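Long-range contacts in taurocyamine kinase (Schistosoma mansoni, PDB 4WO8), which catalyses the reversible, magnesium-dependent transfer of phosphate from ATP to taurocyamine, giving N-phosphotaurocyamine and ADP: residues Thr120-Gly125 against Thr274-Ser279; Thr141-Glu146 against Trp201-Gly206; Met665-Gly670 against Ser686-Leu691; Thr577-Val582 against Arg589-Gln594. The protein carries 4 engineered substitutions. All coordinates share one frame; numbering follows the deposited sequence.

Contact 1: Thr120-Gly125 against Thr274-Ser279; sequences TRVRLG and TTLRAS
R277 reaches across to R121 and R123. R277 CB lies over one face of the R123 guanidinium, R277 CG stays 4.2 Å from R123 NH2, and R277 CD comes 3.4 Å from the same nitrogen. The chain then bends at its third torsion (chi3 106°), which lays the R277 head beside that of R123, their planes only 19° apart. S279 CB lies on one face of the R277 guanidinium. At the edge of this group, R277 NE is 3.4 Å from R121 NH1, a donor-donor approach without a hydrogen bond. The outer nitrogens are satisfied elsewhere: NH1 makes a salt bridge to D320. A water bridges this side of the sheet, accepting from R121 NH1 and donating to R277 O at 2.7 Å, and it is also bonded to S279 OG. Three arginines gathered in this way fit a pocket for the ATP phosphates, consistent with the predicted nucleotide-binding role of R121, R123 and R277.

Beneath them R121 pairs with S279 and R123 with R277 as antiparallel hydrogen-bonded pairs, S279 N reaching R121 O at 2.8 Å. T275 OG1 extends the pairing by accepting from G125 N at 3.0 Å. On the reverse face L276 CD1 meets L124 CD2 (3.4 Å) and V122 CG1 (3.6 Å). Helix 236-253 packs against V122 and L124 on this apolar face, while strands 225-232 and 318-323 flank the pair within the antiparallel sheet.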
loop_
_atom_site.group_PDB
_atom_site.type_symbol
_atom_site.label_atom_id
_atom_site.label_comp_id
_atom_site.label_asym_id
_atom_site.label_seq_id
_atom_site.Cartn_x
_atom_site.Cartn_y
_atom_site.Cartn_z
ATOM N N THR A 120 -22.223 13.811 -4.132
ATOM C CA THR A 120 -22.074 12.823 -5.182
ATOM C C THR A 120 -21.907 13.589 -6.486
ATOM O O THR A 120 -22.532 14.642 -6.699
ATOM C CB THR A 120 -23.298 11.882 -5.255
ATOM O OG1 THR A 120 -23.541 11.320 -3.960
ATOM C CG2 THR A 120 -23.098 10.745 -6.304
ATOM N N ARG A 121 -21.075 13.052 -7.360
ATOM C CA ARG A 121 -20.616 13.759 -8.545
ATOM C C ARG A 121 -20.368 12.723 -9.650
ATOM O O ARG A 121 -19.774 11.675 -9.388
ATOM C CB ARG A 121 -19.342 14.554 -8.192
ATOM C CG ARG A 121 -18.680 15.367 -9.304
ATOM C CD ARG A 121 -17.391 16.044 -8.789
ATOM N NE ARG A 121 -16.706 16.874 -9.795
ATOM C CZ ARG A 121 -15.750 16.453 -10.638
ATOM N NH1 ARG A 121 -15.330 15.186 -10.641
ATOM N NH2 ARG A 121 -15.207 17.307 -11.502
ATOM N N VAL A 122 -20.865 12.960 -10.859
ATOM C CA VAL A 122 -20.375 12.177 -11.999
ATOM C C VAL A 122 -19.886 13.102 -13.118
ATOM O O VAL A 122 -20.534 14.094 -13.469
ATOM C CB VAL A 122 -21.417 11.209 -12.571
ATOM C CG1 VAL A 122 -20.737 10.283 -13.570
ATOM C CG2 VAL A 122 -22.041 10.343 -11.473
ATOM N N ARG A 123 -18.734 12.762 -13.675
ATOM C CA ARG A 123 -18.090 13.582 -14.680
ATOM C C ARG A 123 -17.758 12.765 -15.918
ATOM O O ARG A 123 -17.322 11.613 -15.829
ATOM C CB ARG A 123 -16.814 14.227 -14.094
ATOM C CG ARG A 123 -15.664 14.336 -15.078
ATOM C CD ARG A 123 -14.465 15.037 -14.469
ATOM N NE ARG A 123 -13.428 14.150 -13.949
ATOM C CZ ARG A 123 -12.541 13.520 -14.714
ATOM N NH1 ARG A 123 -12.598 13.648 -16.028
ATOM N NH2 ARG A 123 -11.611 12.750 -14.177
ATOM N N LEU A 124 -17.989 13.388 -17.069
ATOM C CA LEU A 124 -17.632 12.879 -18.381
ATOM C C LEU A 124 -16.778 13.901 -19.113
ATOM O O LEU A 124 -16.802 15.083 -18.769
ATOM C CB LEU A 124 -18.886 12.646 -19.235
ATOM C CG LEU A 124 -19.767 11.446 -19.046
ATOM C CD1 LEU A 124 -20.992 11.573 -19.964
ATOM C CD2 LEU A 124 -18.918 10.248 -19.380
ATOM N N GLY A 125 -16.133 13.462 -20.195
ATOM C CA GLY A 125 -15.418 14.350 -21.086
ATOM C C GLY A 125 -15.566 13.864 -22.518
ATOM O O GLY A 125 -15.736 12.674 -22.747
ATOM N N THR A 274 -14.642 5.223 -21.206
ATOM C CA THR A 274 -15.863 5.890 -20.744
ATOM C C THR A 274 -15.665 7.370 -20.390
ATOM O O THR A 274 -16.627 8.141 -20.354
ATOM C CB THR A 274 -16.431 5.205 -19.473
ATOM O OG1 THR A 274 -15.409 5.178 -18.461
ATOM C CG2 THR A 274 -16.929 3.793 -19.768
ATOM N N THR A 275 -14.429 7.739 -20.065
ATOM C CA THR A 275 -14.070 9.072 -19.527
ATOM C C THR A 275 -14.756 9.355 -18.204
ATOM O O THR A 275 -14.695 10.470 -17.693
ATOM C CB THR A 275 -14.429 10.228 -20.502
ATOM O OG1 THR A 275 -15.834 10.526 -20.402
ATOM C CG2 THR A 275 -14.083 9.861 -21.948
ATOM N N LEU A 276 -15.413 8.343 -17.651
ATOM C CA LEU A 276 -16.392 8.566 -16.598
ATOM C C LEU A 276 -15.790 8.423 -15.205
ATOM O O LEU A 276 -15.251 7.375 -14.848
ATOM C CB LEU A 276 -17.573 7.599 -16.757
ATOM C CG LEU A 276 -18.777 7.831 -15.841
ATOM C CD1 LEU A 276 -19.904 8.472 -16.592
ATOM C CD2 LEU A 276 -19.259 6.553 -15.203
ATOM N N ARG A 277 -15.903 9.493 -14.427
ATOM C CA ARG A 277 -15.465 9.509 -13.044
ATOM C C ARG A 277 -16.687 9.751 -12.170
ATOM O O ARG A 277 -17.219 10.863 -12.122
ATOM C CB ARG A 277 -14.410 10.580 -12.796
ATOM C CG ARG A 277 -13.702 10.435 -11.440
ATOM C CD ARG A 277 -12.703 11.578 -11.165
ATOM N NE ARG A 277 -13.251 12.491 -10.165
ATOM C CZ ARG A 277 -13.089 12.335 -8.850
ATOM N NH1 ARG A 277 -13.630 13.195 -7.994
ATOM N NH2 ARG A 277 -12.383 11.316 -8.392
ATOM N N ALA A 278 -17.142 8.689 -11.517
ATOM C CA ALA A 278 -18.289 8.755 -10.633
ATOM C C ALA A 278 -17.732 8.733 -9.234
ATOM O O ALA A 278 -16.976 7.838 -8.902
ATOM C CB ALA A 278 -19.252 7.571 -10.870
ATOM N N SER A 279 -18.093 9.710 -8.416
ATOM C CA SER A 279 -17.479 9.834 -7.104
ATOM C C SER A 279 -18.396 10.356 -6.010
ATOM O O SER A 279 -19.383 11.032 -6.287
ATOM C CB SER A 279 -16.280 10.749 -7.205
ATOM O OG SER A 279 -16.731 12.060 -7.419
HETATM O O HOH W 1 -16.369 12.441 -10.077
#

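Contact 2: Thr141-Glu146 against Trp201-Gly206; sequences TRIELE and WPTGRG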
loop_
_atom_site.group_PDB
_atom_site.type_symbol
_atom_site.label_atom_id
_atom_site.label_comp_id
_atom_site.label_asym_id
_atom_site.label_seq_id
_atom_site.Cartn_x
_atom_site.Cartn_y
_atom_site.Cartn_z
ATOM N N THR A 141 -9.561 28.562 -34.158
ATOM C CA THR A 141 -10.283 27.291 -34.146
ATOM C C THR A 141 -10.760 26.927 -32.737
ATOM O O THR A 141 -11.842 26.364 -32.574
ATOM C CB THR A 141 -9.446 26.149 -34.718
ATOM O OG1 THR A 141 -8.305 25.938 -33.889
ATOM C CG2 THR A 141 -8.997 26.486 -36.153
ATOM N N ARG A 142 -9.989 27.283 -31.717
ATOM C CA ARG A 142 -10.450 27.078 -30.351
ATOM C C ARG A 142 -11.731 27.879 -30.101
ATOM O O ARG A 142 -12.655 27.397 -29.457
ATOM C CB ARG A 142 -9.366 27.474 -29.333
ATOM C CG ARG A 142 -9.780 27.216 -27.883
ATOM C CD ARG A 142 -8.770 27.739 -26.875
ATOM N NE ARG A 142 -7.479 27.052 -26.922
ATOM C CZ ARG A 142 -6.412 27.510 -27.565
ATOM N NH1 ARG A 142 -6.488 28.654 -28.250
ATOM N NH2 ARG A 142 -5.273 26.823 -27.539
ATOM N N ILE A 143 -11.787 29.099 -30.626
ATOM C CA ILE A 143 -12.991 29.920 -30.497
ATOM C C ILE A 143 -14.148 29.343 -31.313
ATOM O O ILE A 143 -15.293 29.279 -30.829
ATOM C CB ILE A 143 -12.709 31.375 -30.916
ATOM C CG1 ILE A 143 -11.878 32.057 -29.812
ATOM C CG2 ILE A 143 -14.018 32.129 -31.186
ATOM C CD1 ILE A 143 -11.125 33.296 -30.255
ATOM N N GLU A 144 -13.863 28.901 -32.535
ATOM C CA GLU A 144 -14.884 28.184 -33.307
ATOM C C GLU A 144 -15.408 26.956 -32.547
ATOM O O GLU A 144 -16.619 26.680 -32.525
ATOM C CB GLU A 144 -14.332 27.760 -34.666
ATOM C CG GLU A 144 -14.086 28.912 -35.623
ATOM C CD GLU A 144 -13.424 28.451 -36.910
ATOM O OE1 GLU A 144 -14.080 28.515 -37.981
ATOM O OE2 GLU A 144 -12.247 28.014 -36.842
ATOM N N LEU A 145 -14.496 26.221 -31.921
ATOM C CA LEU A 145 -14.867 25.071 -31.105
ATOM C C LEU A 145 -15.771 25.503 -29.940
ATOM O O LEU A 145 -16.855 24.932 -29.729
ATOM C CB LEU A 145 -13.606 24.371 -30.596
ATOM C CG LEU A 145 -13.809 23.147 -29.701
ATOM C CD1 LEU A 145 -14.733 22.137 -30.388
ATOM C CD2 LEU A 145 -12.477 22.540 -29.348
ATOM N N GLU A 146 -15.330 26.522 -29.206
ATOM C CA GLU A 146 -16.137 27.108 -28.134
ATOM C C GLU A 146 -17.541 27.498 -28.590
ATOM O O GLU A 146 -18.527 27.193 -27.923
ATOM C CB GLU A 146 -15.446 28.341 -27.550
ATOM C CG GLU A 146 -16.166 28.919 -26.332
ATOM C CD GLU A 146 -15.888 30.416 -26.112
ATOM O OE1 GLU A 146 -15.185 31.043 -26.943
ATOM O OE2 GLU A 146 -16.385 30.968 -25.099
ATOM N N TRP A 201 -4.900 32.033 -23.476
ATOM C CA TRP A 201 -5.706 32.326 -22.283
ATOM C C TRP A 201 -6.171 33.778 -22.272
ATOM O O TRP A 201 -5.360 34.671 -22.505
ATOM C CB TRP A 201 -4.896 32.067 -21.019
ATOM C CG TRP A 201 -5.697 32.206 -19.781
ATOM C CD1 TRP A 201 -5.811 33.309 -18.993
ATOM C CD2 TRP A 201 -6.508 31.189 -19.175
ATOM N NE1 TRP A 201 -6.640 33.046 -17.927
ATOM C CE2 TRP A 201 -7.087 31.756 -18.018
ATOM C CE3 TRP A 201 -6.801 29.857 -19.501
ATOM C CZ2 TRP A 201 -7.934 31.034 -17.178
ATOM C CZ3 TRP A 201 -7.649 29.142 -18.670
ATOM C CH2 TRP A 201 -8.204 29.734 -17.518
ATOM N N PRO A 202 -7.458 34.024 -21.990
ATOM C CA PRO A 202 -8.527 33.078 -21.645
ATOM C C PRO A 202 -9.485 32.768 -22.793
ATOM O O PRO A 202 -10.608 32.324 -22.541
ATOM C CB PRO A 202 -9.277 33.823 -20.556
ATOM C CG PRO A 202 -9.245 35.253 -21.071
ATOM C CD PRO A 202 -7.904 35.414 -21.796
ATOM N N THR A 203 -9.066 33.006 -24.031
ATOM C CA THR A 203 -10.004 32.931 -25.146
ATOM C C THR A 203 -10.369 31.490 -25.488
ATOM O O THR A 203 -9.570 30.570 -25.269
ATOM C CB THR A 203 -9.425 33.609 -26.395
ATOM O OG1 THR A 203 -8.352 32.814 -26.917
ATOM C CG2 THR A 203 -8.896 35.004 -26.044
ATOM N N GLY A 204 -11.568 31.301 -26.028
ATOM C CA GLY A 204 -12.008 29.989 -26.469
ATOM C C GLY A 204 -12.472 29.113 -25.318
ATOM O O GLY A 204 -12.604 27.898 -25.478
ATOM N N ARG A 205 -12.725 29.741 -24.170
ATOM C CA ARG A 205 -12.967 29.054 -22.901
ATOM C C ARG A 205 -14.147 29.642 -22.129
ATOM O O ARG A 205 -14.367 30.859 -22.139
ATOM C CB ARG A 205 -11.721 29.123 -22.013
ATOM C CG ARG A 205 -10.510 28.375 -22.573
ATOM C CD ARG A 205 -9.224 28.910 -22.010
ATOM N NE ARG A 205 -8.089 28.040 -22.303
ATOM C CZ ARG A 205 -7.234 28.206 -23.309
ATOM N NH1 ARG A 205 -7.355 29.233 -24.153
ATOM N NH2 ARG A 205 -6.241 27.338 -23.468
ATOM N N GLY A 206 -14.886 28.779 -21.436
ATOM C CA GLY A 206 -15.949 29.236 -20.563
ATOM C C GLY A 206 -16.598 28.119 -19.780
ATOM O O GLY A 206 -16.187 26.960 -19.875
HETATM O O HOH W 2 -8.643 30.609 -28.507
#
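I143 and G204 bring helix 139-154 and a type II turn, P202 to R205, to a CA-CA separation of 4.1 Å, with G204 at positive phi (79°). No direct hydrogen bond joins the two segments. R142 passes on one side of G204, its CG 3.8 Å from G204 CA, and E146 lies along the same glycine with OE1 3.4 Å from G204 CA. I143 adds CG1 against the G204 backbone. Beyond the glycine, the extended start of R142 (chi1 -177°) carries CD over one face of the R205 guanidinium, 3.4 Å from R205 NH1, and a bend at chi3 sets NE and the head. The two guanidinium planes are 22° apart. R205 NH1 is bonded within its own turn to T203 O at 2.8 Å. A water in the plane of the R142 guanidinium accepts from R142 NH1 and donates to T203 OG1 at 2.7 Å, and T203 OG1 also bonds to D200 O.

D200 forms a salt bridge with R142, G197 O accepts from R205 NH2, and Y164 OH bonds to E146 OE2. The helix and turn thus meet through van der Waals packing and one water bridge, and the D200 carboxylate probably offsets part of the like charge on the two neighbouring arginines.

Contact 3: Met665-Gly670 against Ser686-Leu691; sequences MLQARG and SNKRRL
M665 O is gripped by two donors: K688 N at 3.0 Å across the contact and a water at 2.7 Å. The same water accepts from R689 N, so it ties the start of strand 666-669 to the loop that follows strand 682-687. M665, just past helix 657-664, closes it in a Schellman motif; its positive phi (55°) turns the chain from the helix into the strand.

Regular antiparallel pairing follows. Q667 and S686 form a hydrogen-bonded pair, with Q667 N to S686 O at 2.8 Å and S686 N to Q667 O at 3.1 Å. L666 stands opposite N687 in the adjoining non-hydrogen-bonded pair, where L666 CD2 lies 3.8 Å from N687 CA. Farther along the same segment, R669 and G670 are predicted to bind ATP.

The side chains meet more loosely. M665 SD touches R689 CD at 3.6 Å, a van der Waals contact of the sulfur with the arginine stem, while R689 NH1 is held by a salt bridge to E701 of helix 695-712. K688 CB packs 3.4 Å from M665 O before the lysine chain leads away from the strand. Beyond the pairing, R690 NH1 folds back to N687 O at 3.0 Å; the oxygen lies in the guanidinium plane, although the donor stands above the carbonyl plane. N687 OD1 accepts from A641 N on the neighbouring strand 639-646.

The chemistry implies that backbone bonds and a shared water join this outermost strand to the sheet, while the charged ends of R689 and R690 tie the following loop to the helix and to N687.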
loop_
_atom_site.group_PDB
_atom_site.type_symbol
_atom_site.label_atom_id
_atom_site.label_comp_id
_atom_site.label_asym_id
_atom_site.label_seq_id
_atom_site.Cartn_x
_atom_site.Cartn_y
_atom_site.Cartn_z
ATOM N N MET A 665 16.454 -31.658 13.573
ATOM C CA MET A 665 15.443 -30.630 13.763
ATOM C C MET A 665 15.992 -29.268 13.353
ATOM O O MET A 665 16.010 -28.322 14.137
ATOM C CB MET A 665 14.958 -30.636 15.221
ATOM C CG MET A 665 14.246 -31.936 15.594
ATOM S SD MET A 665 14.252 -32.360 17.352
ATOM C CE MET A 665 16.012 -32.509 17.679
ATOM N N LEU A 666 16.475 -29.199 12.119
ATOM C CA LEU A 666 17.008 -27.963 11.570
ATOM C C LEU A 666 16.147 -27.532 10.403
ATOM O O LEU A 666 15.388 -28.333 9.869
ATOM C CB LEU A 666 18.466 -28.131 11.132
ATOM C CG LEU A 666 19.440 -28.666 12.188
ATOM C CD1 LEU A 666 20.868 -28.684 11.668
ATOM C CD2 LEU A 666 19.357 -27.857 13.473
ATOM N N GLN A 667 16.236 -26.255 10.044
ATOM C CA GLN A 667 15.612 -25.743 8.836
ATOM C C GLN A 667 16.705 -25.292 7.892
ATOM O O GLN A 667 17.772 -24.864 8.335
ATOM C CB GLN A 667 14.659 -24.587 9.135
ATOM C CG GLN A 667 13.253 -25.035 9.513
ATOM C CD GLN A 667 12.215 -23.939 9.316
ATOM O OE1 GLN A 667 11.869 -23.219 10.256
ATOM N NE2 GLN A 667 11.716 -23.803 8.083
ATOM N N ALA A 668 16.445 -25.404 6.593
ATOM C CA ALA A 668 17.414 -25.021 5.575
ATOM C C ALA A 668 16.763 -24.133 4.519
ATOM O O ALA A 668 15.623 -24.361 4.123
ATOM C CB ALA A 668 18.018 -26.255 4.931
ATOM N N ARG A 669 17.487 -23.110 4.076
ATOM C CA ARG A 669 17.007 -22.248 3.003
ATOM C C ARG A 669 18.200 -21.708 2.207
ATOM O O ARG A 669 19.284 -21.516 2.761
ATOM C CB ARG A 669 16.152 -21.109 3.565
ATOM C CG ARG A 669 16.960 -19.954 4.116
ATOM C CD ARG A 669 16.083 -18.868 4.708
ATOM N NE ARG A 669 16.825 -17.617 4.856
ATOM C CZ ARG A 669 17.002 -16.738 3.875
ATOM N NH1 ARG A 669 16.486 -16.973 2.673
ATOM N NH2 ARG A 669 17.689 -15.625 4.092
ATOM N N GLY A 670 18.005 -21.486 0.906
ATOM C CA GLY A 670 19.090 -21.063 0.035
ATOM C C GLY A 670 18.792 -19.787 -0.727
ATOM O O GLY A 670 18.109 -18.898 -0.221
ATOM N N SER A 686 19.421 -23.395 10.513
ATOM C CA SER A 686 19.051 -22.960 11.850
ATOM C C SER A 686 18.270 -24.031 12.590
ATOM O O SER A 686 17.703 -24.934 11.976
ATOM C CB SER A 686 18.229 -21.670 11.783
ATOM O OG SER A 686 17.037 -21.876 11.050
ATOM N N ASN A 687 18.239 -23.933 13.913
ATOM C CA ASN A 687 17.381 -24.812 14.693
ATOM C C ASN A 687 15.928 -24.494 14.380
ATOM O O ASN A 687 15.579 -23.349 14.080
ATOM C CB ASN A 687 17.656 -24.660 16.186
ATOM C CG ASN A 687 17.352 -23.258 16.692
ATOM O OD1 ASN A 687 18.098 -22.311 16.418
ATOM N ND2 ASN A 687 16.252 -23.115 17.427
ATOM N N LYS A 688 15.080 -25.512 14.434
ATOM C CA LYS A 688 13.664 -25.344 14.144
ATOM C C LYS A 688 12.865 -25.125 15.437
ATOM O O LYS A 688 11.929 -24.321 15.478
ATOM C CB LYS A 688 13.158 -26.566 13.375
ATOM C CG LYS A 688 11.668 -26.658 13.182
ATOM C CD LYS A 688 11.312 -28.023 12.603
ATOM C CE LYS A 688 9.856 -28.388 12.867
ATOM N NZ LYS A 688 8.922 -27.600 12.009
ATOM N N ARG A 689 13.249 -25.826 16.498
ATOM C CA ARG A 689 12.498 -25.747 17.746
ATOM C C ARG A 689 12.716 -24.422 18.455
ATOM O O ARG A 689 13.786 -23.818 18.344
ATOM C CB ARG A 689 12.867 -26.893 18.679
ATOM C CG ARG A 689 12.532 -28.272 18.146
ATOM C CD ARG A 689 13.270 -29.311 18.952
ATOM N NE ARG A 689 12.516 -29.684 20.136
ATOM C CZ ARG A 689 13.033 -30.292 21.200
ATOM N NH1 ARG A 689 14.331 -30.573 21.249
ATOM N NH2 ARG A 689 12.243 -30.601 22.226
ATOM N N ARG A 690 11.685 -23.988 19.183
ATOM C CA ARG A 690 11.675 -22.728 19.921
ATOM C C ARG A 690 11.111 -22.998 21.301
ATOM O O ARG A 690 11.544 -22.440 22.318
ATOM C CB ARG A 690 10.811 -21.678 19.213
ATOM C CG ARG A 690 11.246 -21.321 17.807
ATOM C CD ARG A 690 12.379 -20.283 17.797
ATOM N NE ARG A 690 12.648 -19.800 16.439
ATOM C CZ ARG A 690 13.439 -20.427 15.572
ATOM N NH1 ARG A 690 14.041 -21.561 15.922
ATOM N NH2 ARG A 690 13.636 -19.923 14.359
ATOM N N LEU A 691 10.114 -23.868 21.314
ATOM C CA LEU A 691 9.358 -24.163 22.515
ATOM C C LEU A 691 9.484 -25.640 22.836
ATOM O O LEU A 691 9.429 -26.473 21.931
ATOM C CB LEU A 691 7.907 -23.771 22.299
ATOM C CG LEU A 691 6.875 -24.087 23.357
ATOM C CD1 LEU A 691 7.093 -23.205 24.559
ATOM C CD2 LEU A 691 5.499 -23.844 22.745
HETATM O O HOH W 3 15.804 -27.470 16.671
#

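Contact 4: Thr577-Val582 against Arg589-Gln594; sequences TFLVWV and RIISMQ
L579 and I591 form the middle of five backbone hydrogen bonds in a beta hairpin, with L579 N to I591 O and I591 N to L579 O both at 2.8 Å. Around W581 and R589 the second hydrogen-bonded pair has W581 N to R589 O at 2.9 Å and, in return, R589 N to W581 O. At the other end M593 N reaches T577 O at 3.0 Å, an oxygen shared with R605 NE of helix 599-614. The strand directions are 157° apart, and the axes approach to 4.7 Å.

Apolar contacts divide between the faces. L579 and I591 lie side by side pointing the same way, L579 CD2 to I591 CD1 at 3.7 Å. On the reverse face F578, with CG anti to its backbone N (chi1 179°), runs alongside I590 and sets CE1 3.8 Å from I590 CG2.

W581 and R589 end the L579 face side by side: W581 CE3 stands 4.1 Å from R589 NE, the ring and guanidinium planes nearly perpendicular (86°). R589 is predicted to bind ATP, and its head lies close to that of R486.

In the sheet, strand 569-573 borders 578-582 and strand 480-489 borders 588-595. Helix 599-614 packs on the face carrying I590 and S592, where S592 OG bonds to V602 O.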
loop_
_atom_site.group_PDB
_atom_site.type_symbol
_atom_site.label_atom_id
_atom_site.label_comp_id
_atom_site.label_asym_id
_atom_site.label_seq_id
_atom_site.Cartn_x
_atom_site.Cartn_y
_atom_site.Cartn_z
ATOM N N THR A 577 28.710 -6.609 15.673
ATOM C CA THR A 577 28.559 -8.017 15.993
ATOM C C THR A 577 27.447 -8.230 17.019
ATOM O O THR A 577 27.202 -9.348 17.446
ATOM C CB THR A 577 29.874 -8.610 16.521
ATOM O OG1 THR A 577 30.284 -7.881 17.683
ATOM C CG2 THR A 577 30.969 -8.529 15.440
ATOM N N PHE A 578 26.788 -7.148 17.425
ATOM C CA PHE A 578 25.651 -7.222 18.353
ATOM C C PHE A 578 24.670 -6.160 17.929
ATOM O O PHE A 578 25.024 -4.984 17.877
ATOM C CB PHE A 578 26.089 -7.007 19.809
ATOM C CG PHE A 578 24.954 -7.039 20.812
ATOM C CD1 PHE A 578 24.448 -8.250 21.276
ATOM C CD2 PHE A 578 24.422 -5.856 21.325
ATOM C CE1 PHE A 578 23.418 -8.282 22.211
ATOM C CE2 PHE A 578 23.378 -5.885 22.264
ATOM C CZ PHE A 578 22.885 -7.097 22.708
ATOM N N LEU A 579 23.439 -6.578 17.636
ATOM C CA LEU A 579 22.440 -5.712 17.019
ATOM C C LEU A 579 21.080 -5.835 17.698
ATOM O O LEU A 579 20.655 -6.932 18.070
ATOM C CB LEU A 579 22.304 -6.054 15.531
ATOM C CG LEU A 579 21.406 -5.103 14.726
ATOM C CD1 LEU A 579 22.270 -4.148 13.912
ATOM C CD2 LEU A 579 20.421 -5.837 13.823
ATOM N N VAL A 580 20.384 -4.716 17.854
ATOM C CA VAL A 580 19.026 -4.772 18.384
ATOM C C VAL A 580 18.061 -3.996 17.490
ATOM O O VAL A 580 18.284 -2.831 17.193
ATOM C CB VAL A 580 18.942 -4.221 19.825
ATOM C CG1 VAL A 580 17.528 -4.436 20.401
ATOM C CG2 VAL A 580 20.007 -4.869 20.730
ATOM N N TRP A 581 17.004 -4.662 17.052
ATOM C CA TRP A 581 15.922 -4.004 16.329
ATOM C C TRP A 581 14.876 -3.608 17.346
ATOM O O TRP A 581 14.377 -4.468 18.077
ATOM C CB TRP A 581 15.310 -4.927 15.283
ATOM C CG TRP A 581 16.096 -5.020 14.019
ATOM C CD1 TRP A 581 17.269 -4.393 13.741
ATOM C CD2 TRP A 581 15.747 -5.765 12.841
ATOM N NE1 TRP A 581 17.680 -4.701 12.467
ATOM C CE2 TRP A 581 16.763 -5.541 11.892
ATOM C CE3 TRP A 581 14.669 -6.594 12.493
ATOM C CZ2 TRP A 581 16.741 -6.123 10.618
ATOM C CZ3 TRP A 581 14.651 -7.174 11.228
ATOM C CH2 TRP A 581 15.678 -6.935 10.309
ATOM N N VAL A 582 14.554 -2.320 17.415
ATOM C CA VAL A 582 13.565 -1.842 18.370
ATOM C C VAL A 582 12.208 -1.606 17.710
ATOM O O VAL A 582 12.058 -0.764 16.814
ATOM C CB VAL A 582 14.020 -0.549 19.056
ATOM C CG1 VAL A 582 12.923 -0.019 19.967
ATOM C CG2 VAL A 582 15.306 -0.795 19.846
ATOM N N ARG A 589 14.171 -7.373 18.888
ATOM C CA ARG A 589 14.874 -8.529 18.374
ATOM C C ARG A 589 16.328 -8.285 18.739
ATOM O O ARG A 589 16.889 -7.249 18.394
ATOM C CB ARG A 589 14.694 -8.708 16.855
ATOM C CG ARG A 589 15.324 -10.006 16.314
ATOM C CD ARG A 589 15.207 -10.155 14.789
ATOM N NE ARG A 589 13.811 -10.148 14.369
ATOM C CZ ARG A 589 13.032 -11.224 14.326
ATOM N NH1 ARG A 589 13.518 -12.408 14.663
ATOM N NH2 ARG A 589 11.767 -11.122 13.934
ATOM N N ILE A 590 16.920 -9.218 19.468
ATOM C CA ILE A 590 18.271 -9.056 19.983
ATOM C C ILE A 590 19.167 -10.066 19.281
ATOM O O ILE A 590 18.892 -11.263 19.316
ATOM C CB ILE A 590 18.301 -9.251 21.522
ATOM C CG1 ILE A 590 17.363 -8.237 22.202
ATOM C CG2 ILE A 590 19.707 -9.118 22.074
ATOM C CD1 ILE A 590 17.124 -8.517 23.688
ATOM N N ILE A 591 20.224 -9.589 18.637
ATOM C CA ILE A 591 20.961 -10.401 17.670
ATOM C C ILE A 591 22.456 -10.353 17.936
ATOM O O ILE A 591 23.025 -9.285 18.162
ATOM C CB ILE A 591 20.688 -9.918 16.212
ATOM C CG1 ILE A 591 19.195 -10.005 15.880
ATOM C CG2 ILE A 591 21.527 -10.681 15.184
ATOM C CD1 ILE A 591 18.654 -8.725 15.278
ATOM N N SER A 592 23.088 -11.515 17.933
ATOM C CA SER A 592 24.546 -11.574 17.963
ATOM C C SER A 592 25.001 -12.273 16.701
ATOM O O SER A 592 24.390 -13.258 16.301
ATOM C CB SER A 592 25.048 -12.311 19.203
ATOM O OG SER A 592 26.461 -12.219 19.313
ATOM N N MET A 593 26.050 -11.758 16.066
ATOM C CA MET A 593 26.545 -12.319 14.801
ATOM C C MET A 593 28.028 -12.029 14.625
ATOM O O MET A 593 28.555 -11.129 15.271
ATOM C CB MET A 593 25.779 -11.743 13.598
ATOM C CG MET A 593 25.501 -10.235 13.723
ATOM S SD MET A 593 24.934 -9.453 12.188
ATOM C CE MET A 593 23.539 -10.468 11.710
ATOM N N GLN A 594 28.685 -12.797 13.755
ATOM C CA GLN A 594 30.036 -12.486 13.282
ATOM C C GLN A 594 30.433 -13.389 12.115
ATOM O O GLN A 594 29.811 -14.424 11.866
ATOM C CB GLN A 594 31.075 -12.620 14.402
ATOM C CG GLN A 594 31.385 -14.054 14.836
ATOM C CD GLN A 594 32.119 -14.085 16.167
ATOM O OE1 GLN A 594 31.735 -13.387 17.107
ATOM N NE2 GLN A 594 33.191 -14.872 16.247
#

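Contacts 1 and 2 belong to the first repeat, contact 2 nested within the chain loop that contact 1 closes, their centres 23 Å apart. Contacts 3 and 4 reach one sheet of the second catalytic domain, centres 19 Å apart, across the chain's centre from the first two. Contacts 1 and 4 both pair strands with helix-covered apolar side chains on one face; on the other, contact 1 sets three arginines of the predicted ATP site, contact 4 only R589 among L579, I591 and W581. Contact 1 is buried and contact 4 partly so, whereas contact 3, at the sheet's outermost strand, is more exposed. Contact 2, though buried, lacks strand pairing and relies on packing and water.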